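PDB 6AL9: chorismate mutase from Helicobacter pylori, which catalyses the rearrangement of chorismate to prephenate, the step that commits this precursor to phenylalanine and tyrosine synthesis. Local coordinates for the interface of chains A and B. Coordinates in Å, arbitrary orientation; residue numbers count along the deposited sequence, not the author numbering. Chains: chain A/B, Chorismate mutase.

The interface of chains A and B. Residues chain A 30, 55, 58, 76; chain B 16, 20, 23.
The carboxylate of B:Asp20 reaches into chain A and is taken side-on by the guanidinium group of A:Arg30, in a salt bridge made of two hydrogen bonds. NE of A:Arg30 gives one to OD1 of B:Asp20 at 2.8 Å, and NH2 of A:Arg30 gives the other to the syn lone pair of OD2, also at 2.8 Å. The two flat groups are nearly coplanar, 27° apart, and both bonds are fairly straight; arginine suits the place because its paired N-H groups match the two oxygens of a carboxylate, which the short aspartate holds close to its helix. OD1 of B:Asp20 takes a second bond, 2.7 Å long, from the phenol OH of A:Tyr76, a donor on a rigid ring, which comes from above the carboxylate plane, the ring standing almost upright to it at 83°. The arginine and tyrosine bonds together would fix the rotation of the acid and probably favour its charged form. OD2 of B:Asp20 also meets water 1, 2.6 Å away, which links it to NH2 of A:Arg58 at 3.0 Å; A:Arg58, bent at chi3, probably adds positive charge at longer range. Aliphatic groups, which do not compete for the polar atoms, frame the cluster: CD1 of B:Ile16 packs on CG of A:Arg30 at 3.7 Å, CG2 of A:Ile55 lies near OD2, and CD2 of B:Leu23 approaches the phenol oxygen. A:Arg30 points CG away from its backbone N (chi1 -168°) and stays extended to NE, which carries the guanidinium across to the neighbouring helix. A:Arg30 and A:Ile55 also line the pocket that holds p-hydroxybenzoic acid in this crystal, so this two-fold-repeated contact probably helps hold the active site in shape. B:Ile16, B:Asp20 and B:Leu23 lie along helix 9-41 of chain B, which faces helices 8-40, 49-60 and 69-92 of chain A in the all-helical type II chorismate mutase dimer.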
ATOM      1  N   ARG A  30      -0.470   9.542   4.017  1.00 23.50           N
ATOM      2  CA  ARG A  30      -1.288   8.841   4.995  1.00 23.55           C
ATOM      3  C   ARG A  30      -0.558   8.748   6.326  1.00 25.23           C
ATOM      4  O   ARG A  30      -1.202   8.773   7.398  1.00 25.23           O
ATOM      5  CB  ARG A  30      -1.673   7.453   4.484  1.00 20.93           C
ATOM      6  CG  ARG A  30      -2.753   6.756   5.287  1.00 20.90           C
ATOM      7  CD  ARG A  30      -2.795   5.271   4.951  1.00 21.72           C
ATOM      8  NE  ARG A  30      -4.041   4.641   5.360  1.00 21.43           N
ATOM      9  CZ  ARG A  30      -4.291   4.206   6.589  1.00 22.83           C
ATOM     10  NH1 ARG A  30      -3.383   4.326   7.567  1.00 22.61           N
ATOM     11  NH2 ARG A  30      -5.465   3.647   6.846  1.00 23.58           N
ATOM     12  N   ILE A  55     -12.404   0.282   8.805  1.00 31.42           N
ATOM     13  CA  ILE A  55     -11.720   0.541   7.526  1.00 27.62           C
ATOM     14  C   ILE A  55     -11.829  -0.651   6.561  1.00 27.33           C
ATOM     15  O   ILE A  55     -12.313  -0.509   5.439  1.00 25.49           O
ATOM     16  CB  ILE A  55     -10.244   0.930   7.766  1.00 26.61           C
ATOM     17  CG1 ILE A  55     -10.203   2.365   8.318  1.00 26.80           C
ATOM     18  CG2 ILE A  55      -9.423   0.807   6.490  1.00 26.09           C
ATOM     19  CD1 ILE A  55      -8.825   2.885   8.635  1.00 26.22           C
ATOM     20  N   ARG A  58     -15.489  -1.319   5.386  1.00 30.72           N
ATOM     21  CA  ARG A  58     -15.862  -0.294   4.413  1.00 30.22           C
ATOM     22  C   ARG A  58     -15.197  -0.570   3.064  1.00 28.42           C
ATOM     23  O   ARG A  58     -15.871  -0.645   2.037  1.00 31.18           O
ATOM     24  CB  ARG A  58     -15.528   1.116   4.931  1.00 29.09           C
ATOM     25  CG  ARG A  58     -15.952   2.240   3.991  1.00 29.38           C
ATOM     26  CD  ARG A  58     -15.461   3.624   4.426  1.00 28.26           C
ATOM     27  NE  ARG A  58     -14.021   3.819   4.210  1.00 26.94           N
ATOM     28  CZ  ARG A  58     -13.449   4.085   3.036  1.00 27.83           C
ATOM     29  NH1 ARG A  58     -14.173   4.160   1.924  1.00 26.12           N
ATOM     30  NH2 ARG A  58     -12.126   4.244   2.957  1.00 28.19           N
ATOM     31  N   TYR A  76      -3.622  -4.153   4.330  1.00 20.52           N
ATOM     32  CA  TYR A  76      -3.846  -3.197   5.394  1.00 20.88           C
ATOM     33  C   TYR A  76      -3.270  -3.622   6.718  1.00 21.86           C
ATOM     34  O   TYR A  76      -2.938  -2.763   7.520  1.00 22.03           O
ATOM     35  CB  TYR A  76      -5.327  -2.782   5.507  1.00 20.48           C
ATOM     36  CG  TYR A  76      -5.592  -1.597   4.611  1.00 19.37           C
ATOM     37  CD1 TYR A  76      -5.218  -0.321   5.000  1.00 19.26           C
ATOM     38  CD2 TYR A  76      -6.110  -1.764   3.334  1.00 19.12           C
ATOM     39  CE1 TYR A  76      -5.394   0.761   4.161  1.00 18.84           C
ATOM     40  CE2 TYR A  76      -6.300  -0.684   2.505  1.00 19.28           C
ATOM     41  CZ  TYR A  76      -5.930   0.576   2.929  1.00 18.54           C
ATOM     42  OH  TYR A  76      -6.095   1.668   2.110  1.00 21.19           O
TER
ATOM     43  N   ILE B  16      -7.800  10.237   5.804  1.00 29.78           N
ATOM     44  CA  ILE B  16      -7.400   8.810   5.746  1.00 29.41           C
ATOM     45  C   ILE B  16      -8.301   7.981   4.817  1.00 24.86           C
ATOM     46  O   ILE B  16      -7.819   7.276   3.958  1.00 25.02           O
ATOM     47  CB  ILE B  16      -7.467   8.173   7.147  1.00 30.43           C
ATOM     48  CG1 ILE B  16      -6.404   8.781   8.070  1.00 32.25           C
ATOM     49  CG2 ILE B  16      -7.374   6.659   7.087  1.00 30.54           C
ATOM     50  CD1 ILE B  16      -4.972   8.406   7.788  1.00 30.01           C
ATOM     51  N   ASP B  20      -7.397   5.947   1.567  1.00 23.37           N
ATOM     52  CA  ASP B  20      -7.597   4.529   1.452  1.00 24.21           C
ATOM     53  C   ASP B  20      -8.397   4.126   0.221  1.00 23.83           C
ATOM     54  O   ASP B  20      -8.112   3.108  -0.349  1.00 23.79           O
ATOM     55  CB  ASP B  20      -8.215   3.961   2.718  1.00 25.90           C
ATOM     56  CG  ASP B  20      -7.224   3.905   3.869  1.00 27.78           C
ATOM     57  OD1 ASP B  20      -6.006   3.862   3.595  1.00 30.44           O
ATOM     58  OD2 ASP B  20      -7.654   3.879   5.047  1.00 30.92           O
ATOM     59  N   LEU B  23      -5.715   4.484  -2.516  1.00 21.89           N
ATOM     60  CA  LEU B  23      -4.682   3.479  -2.334  1.00 21.89           C
ATOM     61  C   LEU B  23      -5.191   2.127  -2.755  1.00 21.62           C
ATOM     62  O   LEU B  23      -4.484   1.357  -3.401  1.00 19.86           O
ATOM     63  CB  LEU B  23      -4.315   3.428  -0.848  1.00 22.67           C
ATOM     64  CG  LEU B  23      -2.862   3.254  -0.395  1.00 22.42           C
ATOM     65  CD1 LEU B  23      -1.899   4.243  -1.021  1.00 21.75           C
ATOM     66  CD2 LEU B  23      -2.835   3.427   1.125  1.00 22.46           C
TER
HETATM   67  O   HOH W   1     -10.254   4.058   5.344  1.00 30.35           O